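Long-range contacts in TraI domain-containing protein (Salmonella typhi, PDB 2IPQ), which is of unknown function, this chain being its C-terminal domain, related to the C-terminal part of putative conjugal transfer nickase/helicase TraI proteins and probably of helix-turn-helix ancestry: residues 46-51 against 67-72; 81-86 against 110-115. All coordinates share one frame; numbering follows the deposited sequence.

Contact 1: 46-51 against 67-72; sequences GVFFLF and GRKEQV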
ATOM      1  N   GLY A  46      -2.830  -5.619  -6.079  1.00 49.34           N
ATOM      2  CA  GLY A  46      -1.676  -6.365  -5.557  1.00 45.94           C
ATOM      3  C   GLY A  46      -1.642  -6.550  -4.035  1.00 47.83           C
ATOM      4  O   GLY A  46      -1.374  -7.641  -3.550  1.00 48.65           O
ATOM      5  N   VAL A  47      -1.913  -5.506  -3.260  1.00 47.40           N
ATOM      6  CA  VAL A  47      -1.762  -5.625  -1.808  1.00 47.85           C
ATOM      7  C   VAL A  47      -2.842  -6.534  -1.189  1.00 48.59           C
ATOM      8  O   VAL A  47      -2.625  -7.183  -0.178  1.00 48.30           O
ATOM      9  CB  VAL A  47      -1.816  -4.264  -1.108  1.00 50.63           C
ATOM     10  CG1 VAL A  47      -3.211  -3.664  -1.263  1.00 50.83           C
ATOM     11  CG2 VAL A  47      -1.544  -4.449   0.402  1.00 47.76           C
ATOM     12  N   PHE A  48      -4.015  -6.586  -1.809  1.00 48.76           N
ATOM     13  CA  PHE A  48      -5.089  -7.443  -1.331  1.00 46.89           C
ATOM     14  C   PHE A  48      -4.850  -8.895  -1.721  1.00 48.10           C
ATOM     15  O   PHE A  48      -5.119  -9.805  -0.949  1.00 49.47           O
ATOM     16  CB  PHE A  48      -6.418  -6.951  -1.868  1.00 45.65           C
ATOM     17  CG  PHE A  48      -6.811  -5.594  -1.339  1.00 48.87           C
ATOM     18  CD1 PHE A  48      -6.958  -5.386   0.028  1.00 43.81           C
ATOM     19  CD2 PHE A  48      -7.042  -4.540  -2.209  1.00 45.82           C
ATOM     20  CE1 PHE A  48      -7.321  -4.137   0.527  1.00 54.53           C
ATOM     21  CE2 PHE A  48      -7.397  -3.292  -1.737  1.00 53.42           C
ATOM     22  CZ  PHE A  48      -7.542  -3.076  -0.361  1.00 52.42           C
ATOM     23  N   PHE A  49      -4.339  -9.113  -2.924  1.00 48.99           N
ATOM     24  CA  PHE A  49      -3.954 -10.457  -3.346  1.00 48.62           C
ATOM     25  C   PHE A  49      -2.857 -11.023  -2.445  1.00 48.89           C
ATOM     26  O   PHE A  49      -2.845 -12.213  -2.144  1.00 46.23           O
ATOM     27  CB  PHE A  49      -3.460 -10.431  -4.790  1.00 49.55           C
ATOM     28  CG  PHE A  49      -4.553 -10.327  -5.798  1.00 49.50           C
ATOM     29  CD1 PHE A  49      -5.806 -10.852  -5.538  1.00 52.55           C
ATOM     30  CD2 PHE A  49      -4.325  -9.712  -7.020  1.00 58.16           C
ATOM     31  CE1 PHE A  49      -6.826 -10.764  -6.471  1.00 54.63           C
ATOM     32  CE2 PHE A  49      -5.348  -9.621  -7.973  1.00 56.79           C
ATOM     33  CZ  PHE A  49      -6.598 -10.145  -7.687  1.00 55.48           C
ATOM     34  N   LEU A  50      -1.930 -10.160  -2.026  1.00 47.99           N
ATOM     35  CA  LEU A  50      -0.870 -10.573  -1.116  1.00 49.48           C
ATOM     36  C   LEU A  50      -1.397 -10.943   0.283  1.00 48.25           C
ATOM     37  O   LEU A  50      -0.955 -11.922   0.850  1.00 51.07           O
ATOM     38  CB  LEU A  50       0.204  -9.483  -1.035  1.00 46.98           C
ATOM     39  CG  LEU A  50       1.435  -9.781  -0.176  1.00 54.15           C
ATOM     40  CD1 LEU A  50       2.226 -11.066  -0.608  1.00 49.59           C
ATOM     41  CD2 LEU A  50       2.367  -8.542  -0.058  1.00 54.00           C
ATOM     42  N   PHE A  51      -2.332 -10.156   0.820  1.00 48.85           N
ATOM     43  CA  PHE A  51      -3.099 -10.509   2.033  1.00 48.15           C
ATOM     44  C   PHE A  51      -3.732 -11.872   1.878  1.00 48.34           C
ATOM     45  O   PHE A  51      -3.509 -12.770   2.685  1.00 47.56           O
ATOM     46  CB  PHE A  51      -4.221  -9.477   2.299  1.00 48.33           C
ATOM     47  CG  PHE A  51      -5.174  -9.870   3.419  1.00 46.94           C
ATOM     48  CD1 PHE A  51      -4.807  -9.720   4.757  1.00 41.21           C
ATOM     49  CD2 PHE A  51      -6.429 -10.404   3.132  1.00 48.42           C
ATOM     50  CE1 PHE A  51      -5.679 -10.081   5.783  1.00 42.43           C
ATOM     51  CE2 PHE A  51      -7.320 -10.779   4.162  1.00 42.54           C
ATOM     52  CZ  PHE A  51      -6.940 -10.610   5.485  1.00 42.62           C
ATOM     53  N   GLY A  67     -13.623 -10.197  -5.629  1.00 56.63           N
ATOM     54  CA  GLY A  67     -14.652 -11.105  -5.080  1.00 57.91           C
ATOM     55  C   GLY A  67     -14.456 -11.368  -3.588  1.00 58.04           C
ATOM     56  O   GLY A  67     -15.168 -10.818  -2.744  1.00 57.66           O
ATOM     57  N   ARG A  68     -13.479 -12.213  -3.257  1.00 58.05           N
ATOM     58  CA  ARG A  68     -12.794 -12.121  -1.958  1.00 56.58           C
ATOM     59  C   ARG A  68     -12.022 -10.800  -1.871  1.00 54.09           C
ATOM     60  O   ARG A  68     -12.007 -10.154  -0.826  1.00 53.77           O
ATOM     61  CB  ARG A  68     -11.873 -13.331  -1.730  1.00 56.88           C
ATOM     62  CG  ARG A  68     -12.403 -14.342  -0.705  1.00 55.98           C
ATOM     63  CD  ARG A  68     -12.382 -15.784  -1.242  1.00 61.17           C
ATOM     64  NE  ARG A  68     -13.701 -16.434  -1.146  1.00 61.22           N
ATOM     65  CZ  ARG A  68     -13.993 -17.645  -1.622  1.00 59.63           C
ATOM     66  NH1 ARG A  68     -13.070 -18.374  -2.234  1.00 59.15           N
ATOM     67  NH2 ARG A  68     -15.215 -18.131  -1.484  1.00 60.17           N
ATOM     68  N   LYS A  69     -11.408 -10.398  -2.978  1.00 51.53           N
ATOM     69  CA  LYS A  69     -10.711  -9.121  -3.054  1.00 53.75           C
ATOM     70  C   LYS A  69     -11.657  -7.953  -2.830  1.00 54.05           C
ATOM     71  O   LYS A  69     -11.328  -7.005  -2.112  1.00 55.03           O
ATOM     72  CB  LYS A  69     -10.016  -8.963  -4.416  1.00 55.74           C
ATOM     73  CG  LYS A  69      -9.092  -7.742  -4.538  1.00 54.44           C
ATOM     74  CD  LYS A  69      -9.888  -6.479  -4.792  1.00 62.91           C
ATOM     75  CE  LYS A  69      -9.777  -6.033  -6.254  1.00 68.98           C
ATOM     76  NZ  LYS A  69      -9.656  -4.535  -6.377  1.00 68.44           N
ATOM     77  N   GLU A  70     -12.825  -8.024  -3.460  1.00 52.57           N
ATOM     78  CA  GLU A  70     -13.858  -7.019  -3.298  1.00 53.38           C
ATOM     79  C   GLU A  70     -14.240  -6.832  -1.813  1.00 51.17           C
ATOM     80  O   GLU A  70     -14.351  -5.698  -1.350  1.00 49.20           O
ATOM     81  CB  GLU A  70     -15.089  -7.389  -4.151  1.00 53.78           C
ATOM     82  CG  GLU A  70     -15.818  -6.205  -4.843  1.00 58.32           C
ATOM     83  CD  GLU A  70     -17.186  -6.598  -5.480  1.00 58.53           C
ATOM     84  OE1 GLU A  70     -17.358  -6.435  -6.717  1.00 63.90           O
ATOM     85  OE2 GLU A  70     -18.091  -7.066  -4.749  1.00 63.57           O
ATOM     86  N   GLN A  71     -14.441  -7.945  -1.086  1.00 50.84           N
ATOM     87  CA  GLN A  71     -14.773  -7.951   0.362  1.00 49.03           C
ATOM     88  C   GLN A  71     -13.734  -7.221   1.215  1.00 47.45           C
ATOM     89  O   GLN A  71     -14.046  -6.265   1.911  1.00 47.53           O
ATOM     90  CB  GLN A  71     -14.878  -9.380   0.881  1.00 47.59           C
ATOM     91  CG  GLN A  71     -16.255  -9.781   1.380  1.00 58.52           C
ATOM     92  CD  GLN A  71     -17.027 -10.578   0.342  1.00 67.20           C
ATOM     93  OE1 GLN A  71     -17.869 -11.413   0.679  1.00 68.34           O
ATOM     94  NE2 GLN A  71     -16.741 -10.322  -0.940  1.00 69.18           N
ATOM     95  N   VAL A  72     -12.494  -7.685   1.152  1.00 46.78           N
ATOM     96  CA  VAL A  72     -11.406  -7.070   1.904  1.00 48.79           C
ATOM     97  C   VAL A  72     -11.232  -5.581   1.600  1.00 47.72           C
ATOM     98  O   VAL A  72     -11.110  -4.784   2.521  1.00 47.96           O
ATOM     99  CB  VAL A  72     -10.056  -7.780   1.650  1.00 48.98           C
ATOM    100  CG1 VAL A  72      -9.022  -7.274   2.633  1.00 51.51           C
ATOM    101  CG2 VAL A  72     -10.225  -9.267   1.812  1.00 48.31           C
TER
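Val72 meets two phenylalanine rings with its two methyl branches, and these three apolar side chains carry the inner part of the contact between the helical segments 46-51 and 68-72. CG1 of Val72 lies 3.8 Å from CD1 of Phe48, while CG2 of Val72 stands 4.0 Å from CE2 of Phe51. Both methyl groups approach the rings obliquely. The Phe48 and Val72 side chains, each arriving from its own helix, overlap in passing, and helix 4-20 packs against the contact: its Phe11 touches both Phe48 and Val72, and its Trp14 meets Phe51 edge-to-face. Val47 CG1 rests 4.0 Å above the Phe48 ring plane, over its centre, which covers one face from within the same helix.

Toward solvent the partner becomes the aliphatic part of Lys69. Its CG, anti to the backbone N (chi1 -172°), reaches CB of Phe48 at 3.9 Å, and its CB lies 4.2 Å from CE1 of the exposed Phe49. The lysine chain then bends at each later torsion, and NZ is hydrogen-bonded to Gln73, one turn further along its own helix.

The helix segments approach to 9.8 Å between axes, with 104° between their directions, so the contact is confined to a short patch of 278 Å² around Phe48 and Lys69. No hydrogen bond crosses it. The chemistry therefore implies association by hydrophobic burial: Val72, Phe48 and Phe51 are buried, and Lys69 lends its methylenes to the border while its amino group finds a polar partner elsewhere.

Contact 2: 81-86 against 110-115; sequences KHRVSD and GYLIKM
Arg83 and Leu112 join the two backbones through one direct hydrogen bond, Arg83 N to Leu112 O, 2.6 Å long and nearly straight at 175° about the hydrogen. The donor lies almost in line with the carbonyl, the C=O...N angle being 171°. Residues 81-86 form no regular strand, and the approach is closest at His82 and Ile113, whose CA atoms are 4.7 Å apart. Beside the direct bond a water bridges the same two residues: it donates to Arg83 O at 2.7 Å and accepts from Leu112 N at 3.0 Å.

Of the side chains, Tyr111 turns the edge of its ring toward one face of His82, with planes at 64° and centroids 5.1 Å apart. Its CE2 is 3.9 Å above the imidazole plane, displaced toward the rim, and CD2 also touches His82 CB. The first torsion of His82 sets CG between the backbone N and the carbonyl carbon, 3.8 Å from Tyr111 CD2. The hydroxyl of Tyr111 is hydrogen-bonded to Glu77 and Gln73, which ties the tyrosine to helix 68-77 and its end. On the other flank the Arg83 and Leu112 side chains leave in a common direction, shoulder to shoulder; the extended arginine chain carries CD alongside Leu112, and NH1 lies 3.7 Å from Leu112 CD1, which is at the guanidinium edge, near its plane. Ile113 packs its CG1 near His82 CA.

Strand 105-114 is the central strand of a five-stranded antiparallel sheet. Tyr111 and Ile113 pair with strand 39-43 on one edge; on the other, beyond the pairing of Gly110 with Trp91, the loop before strand 91-96 takes over as a non-strand neighbour.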
ATOM      1  N   LYS A  81      -8.429   4.727   6.832  1.00 46.55           N
ATOM      2  CA  LYS A  81      -7.015   4.988   7.117  1.00 45.79           C
ATOM      3  C   LYS A  81      -6.314   5.637   5.925  1.00 46.14           C
ATOM      4  O   LYS A  81      -5.263   6.291   6.078  1.00 48.28           O
ATOM      5  CB  LYS A  81      -6.286   3.689   7.495  1.00 45.49           C
ATOM      6  CG  LYS A  81      -7.010   2.811   8.502  1.00 39.40           C
ATOM      7  CD  LYS A  81      -7.056   3.486   9.859  1.00 44.48           C
ATOM      8  CE  LYS A  81      -6.793   2.500  10.945  1.00 42.69           C
ATOM      9  NZ  LYS A  81      -7.313   3.011  12.223  1.00 51.16           N
ATOM     10  N   HIS A  82      -6.888   5.448   4.739  1.00 44.60           N
ATOM     11  CA  HIS A  82      -6.258   5.903   3.505  1.00 42.63           C
ATOM     12  C   HIS A  82      -6.444   7.412   3.351  1.00 44.97           C
ATOM     13  O   HIS A  82      -7.401   8.012   3.875  1.00 38.67           O
ATOM     14  CB  HIS A  82      -6.783   5.135   2.282  1.00 42.84           C
ATOM     15  CG  HIS A  82      -8.270   5.216   2.087  1.00 42.20           C
ATOM     16  ND1 HIS A  82      -9.172   4.573   2.912  1.00 44.05           N
ATOM     17  CD2 HIS A  82      -9.011   5.858   1.151  1.00 42.69           C
ATOM     18  CE1 HIS A  82     -10.404   4.826   2.496  1.00 50.15           C
ATOM     19  NE2 HIS A  82     -10.332   5.607   1.432  1.00 47.73           N
ATOM     20  N   ARG A  83      -5.525   8.042   2.633  1.00 43.65           N
ATOM     21  CA  ARG A  83      -5.713   9.444   2.316  1.00 43.75           C
ATOM     22  C   ARG A  83      -6.865   9.647   1.304  1.00 43.49           C
ATOM     23  O   ARG A  83      -6.978   8.951   0.295  1.00 44.43           O
ATOM     24  CB  ARG A  83      -4.394  10.031   1.832  1.00 41.78           C
ATOM     25  CG  ARG A  83      -4.469  11.409   1.249  1.00 44.35           C
ATOM     26  CD  ARG A  83      -3.157  11.767   0.508  1.00 48.33           C
ATOM     27  NE  ARG A  83      -2.986  13.225   0.417  1.00 49.95           N
ATOM     28  CZ  ARG A  83      -2.314  13.847  -0.552  1.00 50.26           C
ATOM     29  NH1 ARG A  83      -1.748  13.157  -1.522  1.00 50.38           N
ATOM     30  NH2 ARG A  83      -2.216  15.169  -0.557  1.00 55.40           N
ATOM     31  N   VAL A  84      -7.728  10.604   1.587  1.00 43.11           N
ATOM     32  CA  VAL A  84      -8.730  11.019   0.628  1.00 42.13           C
ATOM     33  C   VAL A  84      -8.568  12.512   0.493  1.00 43.21           C
ATOM     34  O   VAL A  84      -8.770  13.279   1.439  1.00 41.76           O
ATOM     35  CB  VAL A  84     -10.185  10.689   1.084  1.00 41.66           C
ATOM     36  CG1 VAL A  84     -11.203  11.276   0.091  1.00 40.76           C
ATOM     37  CG2 VAL A  84     -10.396   9.190   1.221  1.00 42.34           C
ATOM     38  N   SER A  85      -8.190  12.929  -0.697  1.00 44.94           N
ATOM     39  CA  SER A  85      -7.855  14.313  -0.904  1.00 49.29           C
ATOM     40  C   SER A  85      -8.865  14.970  -1.851  1.00 49.74           C
ATOM     41  O   SER A  85      -8.811  14.788  -3.064  1.00 50.57           O
ATOM     42  CB  SER A  85      -6.417  14.431  -1.406  1.00 46.11           C
ATOM     43  OG  SER A  85      -6.175  15.725  -1.896  1.00 52.96           O
ATOM     44  N   ASP A  86      -9.794  15.721  -1.275  1.00 52.92           N
ATOM     45  CA  ASP A  86     -10.868  16.355  -2.052  1.00 55.13           C
ATOM     46  C   ASP A  86     -11.574  15.323  -2.962  1.00 55.40           C
ATOM     47  O   ASP A  86     -11.688  15.518  -4.190  1.00 55.73           O
ATOM     48  CB  ASP A  86     -10.268  17.486  -2.884  1.00 55.55           C
ATOM     49  CG  ASP A  86     -11.288  18.490  -3.332  1.00 59.97           C
ATOM     50  OD1 ASP A  86     -12.459  18.469  -2.823  1.00 61.32           O
ATOM     51  OD2 ASP A  86     -10.898  19.315  -4.216  1.00 66.66           O
ATOM     52  N   GLY A 110      -3.431   2.888  -6.559  1.00 47.69           N
ATOM     53  CA  GLY A 110      -3.658   2.393  -5.222  1.00 46.51           C
ATOM     54  C   GLY A 110      -3.795   3.524  -4.238  1.00 45.38           C
ATOM     55  O   GLY A 110      -3.984   4.662  -4.611  1.00 43.46           O
ATOM     56  N   TYR A 111      -3.666   3.184  -2.970  1.00 45.41           N
ATOM     57  CA  TYR A 111      -4.000   4.070  -1.878  1.00 45.78           C
ATOM     58  C   TYR A 111      -2.739   4.741  -1.409  1.00 44.73           C
ATOM     59  O   TYR A 111      -1.659   4.169  -1.508  1.00 45.56           O
ATOM     60  CB  TYR A 111      -4.572   3.232  -0.735  1.00 46.12           C
ATOM     61  CG  TYR A 111      -5.932   2.632  -1.030  1.00 47.66           C
ATOM     62  CD1 TYR A 111      -6.080   1.254  -1.296  1.00 50.56           C
ATOM     63  CD2 TYR A 111      -7.070   3.431  -1.042  1.00 50.41           C
ATOM     64  CE1 TYR A 111      -7.371   0.694  -1.566  1.00 47.19           C
ATOM     65  CE2 TYR A 111      -8.345   2.894  -1.305  1.00 49.47           C
ATOM     66  CZ  TYR A 111      -8.487   1.531  -1.566  1.00 53.01           C
ATOM     67  OH  TYR A 111      -9.752   1.031  -1.826  1.00 50.03           O
ATOM     68  N   LEU A 112      -2.877   5.949  -0.891  1.00 43.54           N
ATOM     69  CA  LEU A 112      -1.849   6.559  -0.057  1.00 45.06           C
ATOM     70  C   LEU A 112      -2.229   6.533   1.415  1.00 44.40           C
ATOM     71  O   LEU A 112      -3.336   6.900   1.780  1.00 46.99           O
ATOM     72  CB  LEU A 112      -1.621   8.014  -0.484  1.00 45.36           C
ATOM     73  CG  LEU A 112      -0.931   8.214  -1.846  1.00 45.59           C
ATOM     74  CD1 LEU A 112      -0.735   9.678  -2.019  1.00 44.15           C
ATOM     75  CD2 LEU A 112       0.377   7.524  -1.858  1.00 41.18           C
ATOM     76  N   ILE A 113      -1.317   6.114   2.271  1.00 42.43           N
ATOM     77  CA  ILE A 113      -1.593   6.110   3.701  1.00 42.60           C
ATOM     78  C   ILE A 113      -0.497   6.875   4.427  1.00 43.19           C
ATOM     79  O   ILE A 113       0.686   6.586   4.236  1.00 42.73           O
ATOM     80  CB  ILE A 113      -1.587   4.661   4.200  1.00 43.28           C
ATOM     81  CG1 ILE A 113      -2.709   3.879   3.511  1.00 42.80           C
ATOM     82  CG2 ILE A 113      -1.646   4.602   5.747  1.00 41.61           C
ATOM     83  CD1 ILE A 113      -2.441   2.400   3.447  1.00 51.30           C
ATOM     84  N   LYS A 114      -0.889   7.832   5.258  1.00 43.72           N
ATOM     85  CA  LYS A 114       0.050   8.646   6.022  1.00 46.60           C
ATOM     86  C   LYS A 114       1.003   7.749   6.764  1.00 48.45           C
ATOM     87  O   LYS A 114       0.548   6.805   7.413  1.00 47.15           O
ATOM     88  CB  LYS A 114      -0.689   9.476   7.057  1.00 43.87           C
ATOM     89  CG  LYS A 114      -1.286  10.740   6.551  1.00 51.25           C
ATOM     90  CD  LYS A 114      -1.862  11.581   7.716  1.00 49.92           C
ATOM     91  CE  LYS A 114      -0.767  12.009   8.690  1.00 49.83           C
ATOM     92  NZ  LYS A 114      -1.189  13.110   9.607  1.00 63.42           N
HETATM   93  N   MSE A 115       2.302   8.051   6.679  1.00 49.84           N
HETATM   94  CA  MSE A 115       3.353   7.236   7.301  1.00 59.09           C
HETATM   95  C   MSE A 115       3.082   6.900   8.760  1.00 55.77           C
HETATM   96  O   MSE A 115       3.335   5.781   9.198  1.00 55.43           O
HETATM   97  CB  MSE A 115       4.702   7.958   7.260  1.00 59.56           C
HETATM   98  CG  MSE A 115       5.114   8.426   5.901  1.00 66.33           C
HETATM   99 SE   MSE A 115       6.681   7.519   5.236  1.00 82.95          SE
HETATM  100  CE  MSE A 115       7.988   8.964   5.412  1.00 69.99           C
TER
HETATM  101  O   HOH W   1      -5.729   6.793  -0.652  1.00 26.98           O

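How the contacts relate
From the N terminus, helix 4-20 leads into the hairpin strands 33-36 and 39-43, after which helix 46-54 begins. Contact 1 closes first, packing helix 68-77 on helix 46-54 across a linker whose residues 56-66 are not modelled. Contact 2 opens only later, so the two are in series and neither nest nor cross; its loop holds strand 91-96 and the first half of strand 105-114, and it joins the central strand to the connection after helix 68-77. Their centres are 18 Å apart, yet Phe48 CZ packs 4.0 Å from Tyr111 CE1. This touch, with Gln73, whose side chain serves both contacts, ties helices to sheet.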